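Local atomic coordinates of oligopeptide ABC transporter, periplasmic oligopeptide-binding protein, putative (Thermotoga maritima MSB8, PDB entry 5IPW), a protein that probably binds oligopeptides in the periplasm and hands them to an ABC transporter for uptake. Residues D452-T455 with M456-E459; R475-F478 with Y479-D483; E459-Q463 with I464-V468; G312-T315 with L316-N320. All coordinates share one frame; numbering follows the deposited sequence.

Contact 1 of 4, residues D452-T455 with M456-E459; sequences DVWT and MVKE
With CG beside its own backbone N (chi1 -65°), Trp454 lays its indole alongside Val457, whose CG1 stands anti to the backbone N (chi1 178°), and the two side chains point the same way from one flank of the helix. The six-membered half of the indole does the touching: Trp454 CE3 lies 3.7 Å from Val457 CG2, and Trp454 CZ3 is 3.9 Å from Val457 CG1, so both methyls of the valine meet the ring. CG2 approaches obliquely. Val453 CG1 sits over one face of the indole, 3.7 Å above its plane and displaced toward the rim. At the polar end of the ring, Trp454 NE1 is held by Ser339 OG. This is the i to i+3 packing of an alpha-helix, here the crossover helix 448-462 of the beta-alpha-beta unit that links strands 440-445 and 467-472. The backbone bonding is uneven. Lys458 N donates to Trp454 O at 2.8 Å, whereas Met456 N divides itself between two weak bonds, 3.4 Å to Asp452 O and 3.3 Å to Val453 O; Val457 N adds another weak bond to Val453 O. Met456 leaves the helix on a different flank from Trp454, its CG passing 3.4 Å from Asp452 O before the chain bends at chi3; its side chain packs against Ile374, Ile377 and Leu378 of helix 371-379. The CB of Lys458 lies 3.1 Å from Thr455 O, and from there the chain runs away to place NZ against Val468 O. Thr455 OG1 turns back to Val451 O.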
# COMPACT_ATOMS: atom_id res chain seq x y z
N ASP A 452 10.61 14.22 20.92
CA ASP A 452 9.66 14.06 22.04
C ASP A 452 9.53 12.61 22.48
O ASP A 452 9.53 12.31 23.67
CB ASP A 452 8.28 14.59 21.66
CG ASP A 452 8.30 16.04 21.25
OD1 ASP A 452 9.29 16.72 21.56
OD2 ASP A 452 7.32 16.49 20.61
N VAL A 453 9.42 11.71 21.50
CA VAL A 453 9.25 10.29 21.78
C VAL A 453 10.41 9.77 22.62
O VAL A 453 10.21 9.21 23.70
CB VAL A 453 9.18 9.45 20.48
CG1 VAL A 453 8.99 7.97 20.80
CG2 VAL A 453 8.05 9.95 19.58
N TRP A 454 11.62 9.97 22.11
CA TRP A 454 12.81 9.36 22.70
C TRP A 454 13.38 10.18 23.86
O TRP A 454 14.08 9.62 24.71
CB TRP A 454 13.83 9.09 21.60
CG TRP A 454 13.30 8.06 20.66
CD1 TRP A 454 12.59 8.28 19.52
CD2 TRP A 454 13.38 6.64 20.82
NE1 TRP A 454 12.24 7.09 18.95
CE2 TRP A 454 12.72 6.06 19.72
CE3 TRP A 454 13.97 5.79 21.77
CZ2 TRP A 454 12.62 4.68 19.55
CZ3 TRP A 454 13.87 4.42 21.60
CH2 TRP A 454 13.20 3.88 20.50
N THR A 455 13.05 11.46 23.91
CA THR A 455 13.27 12.27 25.11
C THR A 455 12.62 11.63 26.34
O THR A 455 13.17 11.67 27.44
CB THR A 455 12.72 13.70 24.95
OG1 THR A 455 13.39 14.34 23.86
CG2 THR A 455 12.93 14.52 26.22
N MET A 456 11.45 11.02 26.15
CA MET A 456 10.79 10.31 27.24
C MET A 456 11.49 9.00 27.54
O MET A 456 11.54 8.58 28.69
CB MET A 456 9.32 10.05 26.89
CG MET A 456 8.49 11.31 26.77
SD MET A 456 6.84 11.01 26.10
CE MET A 456 6.38 9.55 27.02
N VAL A 457 12.03 8.36 26.50
CA VAL A 457 12.77 7.10 26.66
C VAL A 457 14.11 7.32 27.37
O VAL A 457 14.67 6.40 27.98
CB VAL A 457 13.01 6.40 25.29
CG1 VAL A 457 13.81 5.11 25.45
CG2 VAL A 457 11.68 6.09 24.61
N LYS A 458 14.63 8.55 27.28
CA LYS A 458 15.77 8.99 28.09
C LYS A 458 15.55 8.60 29.55
O LYS A 458 16.39 7.94 30.15
CB LYS A 458 15.95 10.51 27.96
CG LYS A 458 17.27 11.05 28.47
CD LYS A 458 17.44 12.51 28.09
CE LYS A 458 18.45 13.23 28.98
NZ LYS A 458 19.75 12.50 29.08
N GLU A 459 14.40 9.00 30.10
CA GLU A 459 14.03 8.64 31.47
C GLU A 459 13.92 7.14 31.68
O GLU A 459 14.46 6.62 32.64
CB GLU A 459 12.70 9.30 31.86
CG GLU A 459 12.83 10.75 32.31
CD GLU A 459 13.60 10.90 33.61
OE1 GLU A 459 13.29 10.19 34.59
OE2 GLU A 459 14.53 11.73 33.64

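Contact 2 of 4, residues R475-F478 with Y479-D483; sequences RSLF and YERAD
Five successive i to i+4 backbone bonds wind residues 475-483 into the alpha-helix that follows strand 467-472; of the four that join 475-478 to 479-483, Arg481 N to Leu477 O, at 2.8 Å and an N-H...O angle of 171°, is the straightest, and the others include Tyr479 N to Arg475 O at 3.2 Å. Neighbouring Phe478 and Tyr479 form a T-shaped (edge-to-face) pair: the edge of Phe478 points at the face of Tyr479, with centroids 5.9 Å apart and planes at 83°. Phe478 also touches Thr446 and, on strand 489-494, Met490, which Ala482 reaches as well, so this flank of the helix packs on the sheet. Tyr479 spreads back along the preceding turn, its CD2 3.3 Å from Arg475 O. Arg475 lies side by side with it and bends at chi2 (80°), its guanidinium almost perpendicular to the phenol ring; the aliphatic Arg475 CG comes 4.1 Å from Tyr479 CE2, while the same side chain touches Trp492. On another flank, Leu477 and Arg481 run in the same direction. Arg481 NH1 makes a long, weak ion pair with Glu471, and Leu477 CD2 rests over one face of the guanidinium, toward its rim, 4.1 Å from Arg481 NH2.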
# COMPACT_ATOMS: atom_id res chain seq x y z
N ARG A 475 17.26 16.89 8.00
CA ARG A 475 17.02 15.72 7.13
C ARG A 475 18.24 15.18 6.38
O ARG A 475 18.57 14.01 6.48
CB ARG A 475 15.92 16.06 6.11
CG ARG A 475 15.24 14.87 5.45
CD ARG A 475 14.18 14.26 6.36
NE ARG A 475 13.10 13.64 5.60
CZ ARG A 475 11.97 13.16 6.14
NH1 ARG A 475 11.77 13.21 7.46
NH2 ARG A 475 11.05 12.62 5.36
N SER A 476 18.89 16.04 5.59
CA SER A 476 19.99 15.60 4.73
C SER A 476 21.26 15.25 5.51
O SER A 476 22.02 14.39 5.07
CB SER A 476 20.30 16.63 3.65
OG SER A 476 21.17 17.64 4.13
N LEU A 477 21.49 15.91 6.64
CA LEU A 477 22.65 15.59 7.48
C LEU A 477 22.43 14.24 8.15
O LEU A 477 23.34 13.42 8.24
CB LEU A 477 22.90 16.67 8.53
CG LEU A 477 24.16 16.49 9.40
CD1 LEU A 477 25.43 16.63 8.58
CD2 LEU A 477 24.18 17.48 10.55
N PHE A 478 21.21 14.03 8.64
CA PHE A 478 20.75 12.75 9.17
C PHE A 478 21.07 11.61 8.21
O PHE A 478 21.59 10.58 8.63
CB PHE A 478 19.23 12.84 9.41
CG PHE A 478 18.60 11.61 9.99
CD1 PHE A 478 18.55 11.42 11.37
CD2 PHE A 478 18.00 10.67 9.17
CE1 PHE A 478 17.95 10.29 11.91
CE2 PHE A 478 17.40 9.54 9.71
CZ PHE A 478 17.38 9.35 11.08
N TYR A 479 20.78 11.80 6.93
CA TYR A 479 20.99 10.77 5.92
C TYR A 479 22.46 10.58 5.57
O TYR A 479 22.88 9.46 5.27
CB TYR A 479 20.20 11.08 4.64
CG TYR A 479 18.76 10.60 4.67
CD1 TYR A 479 18.45 9.25 4.81
CD2 TYR A 479 17.71 11.50 4.53
CE1 TYR A 479 17.14 8.81 4.84
CE2 TYR A 479 16.39 11.08 4.56
CZ TYR A 479 16.11 9.73 4.72
OH TYR A 479 14.80 9.31 4.74
N GLU A 480 23.23 11.66 5.59
CA GLU A 480 24.67 11.61 5.30
C GLU A 480 25.45 10.93 6.44
O GLU A 480 26.37 10.16 6.20
CB GLU A 480 25.21 13.00 4.98
CG GLU A 480 24.88 13.43 3.55
CD GLU A 480 25.17 14.89 3.24
OE1 GLU A 480 25.93 15.54 3.99
OE2 GLU A 480 24.64 15.38 2.21
N ARG A 481 25.05 11.22 7.67
CA ARG A 481 25.55 10.49 8.83
C ARG A 481 25.24 8.99 8.73
O ARG A 481 26.09 8.16 9.04
CB ARG A 481 24.93 11.04 10.11
CG ARG A 481 25.37 12.45 10.47
CD ARG A 481 26.74 12.49 11.12
NE ARG A 481 27.11 13.85 11.48
CZ ARG A 481 26.75 14.48 12.60
NH1 ARG A 481 25.99 13.88 13.52
NH2 ARG A 481 27.16 15.73 12.81
N ALA A 482 24.04 8.65 8.28
CA ALA A 482 23.61 7.25 8.18
C ALA A 482 24.44 6.46 7.19
O ALA A 482 24.92 5.38 7.49
CB ALA A 482 22.15 7.17 7.79
N ASP A 483 24.60 7.00 5.99
CA ASP A 483 25.38 6.34 4.96
C ASP A 483 26.89 6.24 5.30
O ASP A 483 27.60 5.40 4.76
CB ASP A 483 25.17 7.03 3.60
CG ASP A 483 23.80 6.74 2.99
OD1 ASP A 483 23.23 5.65 3.23
OD2 ASP A 483 23.27 7.59 2.25

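Contact 3 of 4, residues E459-Q463 with I464-V468; sequences EYWKQ and IGVWV
A Schellman motif ends helix 448-462, with Gly465 as its C-prime residue: Val466 N reaches back to Trp461 O at 2.9 Å, and Gly465 N to Lys462 O at 2.8 Å. The second bond also closes a type I turn from Lys462 to Gly465, where the positive phi of Gly465 (78°) favours glycine. Trp461 O is gripped twice, since Ile464 N also donates to it, at 3.1 Å; the two donors arrive from opposite faces of the carbonyl plane, Ile464 N from well above it. Ile464 CG1, set between its backbone N and carbonyl carbon (chi1 64°), comes 3.1 Å from Trp461 O. In the beta-alpha-beta crossover, this turn sends the chain from the helix into strand 467-472, and Trp461 packs across from the helix to the strand. Val468 CG1 meets the indole at its edge, near the ring plane, 3.7 Å from Trp461 CE3. Trp461 CB faces Val466 CB, and Trp461 NE1 bonds to Leu365 O. Ile464 packs on Leu417 of helix 410-420, while Val466 and Val468 lean on Phe441 of the adjoining strand. Lys462 NZ also reaches back one turn to Glu459 OE2, a salt bridge of 3.0 Å, meeting the oxygen from above the carboxylate plane.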
# COMPACT_ATOMS: atom_id res chain seq x y z
N GLU A 459 14.40 9.00 30.10
CA GLU A 459 14.03 8.64 31.47
C GLU A 459 13.92 7.14 31.68
O GLU A 459 14.46 6.62 32.64
CB GLU A 459 12.70 9.30 31.86
CG GLU A 459 12.83 10.75 32.31
CD GLU A 459 13.60 10.90 33.61
OE1 GLU A 459 13.29 10.19 34.59
OE2 GLU A 459 14.53 11.73 33.64
N TYR A 460 13.22 6.45 30.79
CA TYR A 460 12.94 5.02 31.02
C TYR A 460 14.23 4.21 31.02
O TYR A 460 14.35 3.23 31.76
CB TYR A 460 11.96 4.45 29.98
CG TYR A 460 10.68 5.25 29.77
CD1 TYR A 460 10.22 6.14 30.75
CD2 TYR A 460 9.93 5.10 28.61
CE1 TYR A 460 9.06 6.87 30.56
CE2 TYR A 460 8.77 5.83 28.42
CZ TYR A 460 8.34 6.71 29.39
OH TYR A 460 7.19 7.43 29.21
N TRP A 461 15.19 4.63 30.20
CA TRP A 461 16.47 3.94 30.08
C TRP A 461 17.47 4.33 31.19
O TRP A 461 18.36 3.55 31.52
CB TRP A 461 17.07 4.16 28.69
CG TRP A 461 16.43 3.32 27.60
CD1 TRP A 461 15.49 2.33 27.76
CD2 TRP A 461 16.71 3.36 26.20
NE1 TRP A 461 15.17 1.78 26.55
CE2 TRP A 461 15.90 2.39 25.57
CE3 TRP A 461 17.57 4.13 25.40
CZ2 TRP A 461 15.92 2.16 24.20
CZ3 TRP A 461 17.59 3.90 24.03
CH2 TRP A 461 16.77 2.93 23.45
N LYS A 462 17.31 5.52 31.76
CA LYS A 462 18.04 5.92 32.96
C LYS A 462 17.76 4.96 34.12
O LYS A 462 18.66 4.61 34.89
CB LYS A 462 17.67 7.34 33.37
CG LYS A 462 18.49 7.93 34.52
CD LYS A 462 17.95 9.27 34.97
CE LYS A 462 17.72 10.23 33.81
NZ LYS A 462 17.48 11.62 34.27
N GLN A 463 16.51 4.51 34.24
CA GLN A 463 16.12 3.54 35.26
C GLN A 463 16.81 2.18 35.13
O GLN A 463 16.80 1.39 36.07
CB GLN A 463 14.59 3.35 35.27
CG GLN A 463 13.85 4.16 36.33
CD GLN A 463 14.22 5.64 36.34
OE1 GLN A 463 13.89 6.38 35.41
NE2 GLN A 463 14.90 6.08 37.39
N ILE A 464 17.40 1.90 33.97
CA ILE A 464 18.25 0.71 33.82
C ILE A 464 19.74 1.06 33.71
O ILE A 464 20.58 0.20 33.41
CB ILE A 464 17.80 -0.21 32.66
CG1 ILE A 464 17.94 0.49 31.30
CG2 ILE A 464 16.36 -0.65 32.88
CD1 ILE A 464 17.68 -0.42 30.11
N GLY A 465 20.06 2.32 33.98
CA GLY A 465 21.44 2.80 33.97
C GLY A 465 22.04 3.06 32.60
O GLY A 465 23.25 3.21 32.47
N VAL A 466 21.19 3.11 31.57
CA VAL A 466 21.66 3.37 30.22
C VAL A 466 21.51 4.85 29.92
O VAL A 466 20.40 5.39 29.90
CB VAL A 466 20.89 2.53 29.19
CG1 VAL A 466 21.22 3.00 27.77
CG2 VAL A 466 21.22 1.05 29.35
N TRP A 467 22.65 5.51 29.69
CA TRP A 467 22.70 6.95 29.47
C TRP A 467 22.52 7.27 27.99
O TRP A 467 23.28 6.79 27.15
CB TRP A 467 24.05 7.50 29.94
CG TRP A 467 24.15 9.00 30.02
CD1 TRP A 467 23.24 9.92 29.57
CD2 TRP A 467 25.25 9.74 30.55
NE1 TRP A 467 23.70 11.19 29.82
CE2 TRP A 467 24.93 11.11 30.41
CE3 TRP A 467 26.47 9.39 31.15
CZ2 TRP A 467 25.79 12.13 30.84
CZ3 TRP A 467 27.32 10.40 31.57
CH2 TRP A 467 26.98 11.75 31.42
N VAL A 468 21.51 8.07 27.66
CA VAL A 468 21.36 8.54 26.29
C VAL A 468 21.11 10.04 26.23
O VAL A 468 20.59 10.63 27.18
CB VAL A 468 20.23 7.81 25.54
CG1 VAL A 468 20.54 6.32 25.43
CG2 VAL A 468 18.88 8.04 26.20

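Contact 4 of 4, residues G312-T315 with L316-N320; sequences GNFT and LLMEN
One face of the Phe314 ring carries Met318 CG, 3.7 Å above the plane and displaced toward the rim; the CH-pi contact runs 3.9 Å from Met318 CG to the ring centroid, 17° off the normal. The sulfur follows at a slant in a Met-aromatic contact, Met318 SD lying 4.4 Å from the Phe314 centroid and nearest to CZ. Phe314 CG is anti to its backbone N (chi1 -179°). Four residues apart on helix 311-324, the two side chains leave the same flank; the bends of Met318 at chi2 and chi3 lay CG and SD against the ring. Both touch Val328, joining this flank to strand 326-333; Phe314 also meets Leu382 and Leu596 in loops. Leu317, on a different flank, packs on Leu289 of helix 285-293, with its CG 3.3 Å from Asn313 O. Three i to i+4 bonds between the segments run beneath, among them Met318 N to Phe314 O at 2.9 Å and Glu319 N to Thr315 O at 2.7 Å with an N-H...O angle of 175°. Thr315 and Glu319 lie side by side, Thr315 CG2 being 3.8 Å from Glu319 CG, while Thr315 OG1 makes a weak bond back to Ala311 O. Farther along, Asn320 folds its amide back so that ND2 donates to Leu316 O at 2.9 Å, nearly in the amide plane. Asn320 N uses the same oxygen from the opposite face of its plane, so Leu316 O accepts two donors from one residue, and the ND2 bond probably limits rotation of the Asn320 amide.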
# COMPACT_ATOMS: atom_id res chain seq x y z
N GLY A 312 -6.54 17.05 18.03
CA GLY A 312 -7.54 18.11 17.90
C GLY A 312 -8.59 17.85 16.84
O GLY A 312 -9.75 18.26 16.98
N ASN A 313 -8.21 17.15 15.77
CA ASN A 313 -9.12 16.84 14.66
C ASN A 313 -9.97 15.59 14.92
O ASN A 313 -11.16 15.57 14.60
CB ASN A 313 -8.33 16.66 13.36
CG ASN A 313 -7.40 17.83 13.08
OD1 ASN A 313 -7.85 18.93 12.76
ND2 ASN A 313 -6.09 17.60 13.21
N PHE A 314 -9.35 14.57 15.50
CA PHE A 314 -10.07 13.35 15.83
C PHE A 314 -11.20 13.59 16.84
O PHE A 314 -12.33 13.15 16.63
CB PHE A 314 -9.11 12.30 16.37
CG PHE A 314 -9.77 11.00 16.70
CD1 PHE A 314 -10.27 10.20 15.69
CD2 PHE A 314 -9.94 10.61 18.02
CE1 PHE A 314 -10.91 9.01 15.98
CE2 PHE A 314 -10.57 9.42 18.32
CZ PHE A 314 -11.06 8.62 17.31
N THR A 315 -10.88 14.28 17.93
CA THR A 315 -11.88 14.66 18.93
C THR A 315 -13.05 15.38 18.26
O THR A 315 -14.22 15.04 18.48
CB THR A 315 -11.28 15.59 20.00
OG1 THR A 315 -10.34 14.87 20.79
CG2 THR A 315 -12.37 16.17 20.92
N LEU A 316 -12.72 16.37 17.45
CA LEU A 316 -13.73 17.18 16.80
C LEU A 316 -14.64 16.36 15.88
O LEU A 316 -15.85 16.58 15.84
CB LEU A 316 -13.05 18.31 16.01
CG LEU A 316 -13.84 19.60 15.87
CD1 LEU A 316 -14.06 20.24 17.23
CD2 LEU A 316 -13.10 20.57 14.96
N LEU A 317 -14.05 15.41 15.15
CA LEU A 317 -14.83 14.50 14.28
C LEU A 317 -15.77 13.65 15.11
O LEU A 317 -16.94 13.50 14.78
CB LEU A 317 -13.89 13.58 13.49
CG LEU A 317 -13.10 14.23 12.36
CD1 LEU A 317 -11.86 13.41 12.03
CD2 LEU A 317 -13.96 14.42 11.12
N MET A 318 -15.24 13.10 16.19
CA MET A 318 -16.05 12.31 17.11
C MET A 318 -17.16 13.15 17.72
O MET A 318 -18.34 12.82 17.58
CB MET A 318 -15.18 11.68 18.20
CG MET A 318 -14.15 10.70 17.66
SD MET A 318 -14.70 9.00 17.40
CE MET A 318 -16.48 9.10 17.18
N GLU A 319 -16.79 14.27 18.35
CA GLU A 319 -17.77 15.16 18.99
C GLU A 319 -18.88 15.56 18.04
O GLU A 319 -20.02 15.72 18.46
CB GLU A 319 -17.09 16.43 19.53
CG GLU A 319 -16.13 16.20 20.69
CD GLU A 319 -16.81 15.83 22.00
OE1 GLU A 319 -18.06 15.89 22.09
OE2 GLU A 319 -16.07 15.48 22.95
N ASN A 320 -18.56 15.71 16.76
CA ASN A 320 -19.56 16.13 15.78
C ASN A 320 -20.32 15.04 15.02
O ASN A 320 -21.22 15.37 14.23
CB ASN A 320 -18.93 17.10 14.80
CG ASN A 320 -18.81 18.50 15.36
OD1 ASN A 320 -19.71 19.31 15.19
ND2 ASN A 320 -17.72 18.77 16.05

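From the N terminus, contact 4 comes first, within helix 311-324, which packs on helix 285-293 and strand 326-333. Contacts 1 and 3 then follow along helix 448-462 and share Glu459. Neither nests in the other, yet they touch through Lys458 NZ with Val468 O, probably a hydrogen bond, and through the packing of Trp454 on Trp461. Contact 3 closes the turn into strand 467-472, which leads to helix 475-484 and contact 2; contacts 1, 2 and 4 each stay within one helix and close no loop. None crosses another. Contacts 1 to 3 belong to helices 448-462 and 475-484 and strand 467-472, packed about the sheet that also holds strands 440-445 and 489-494.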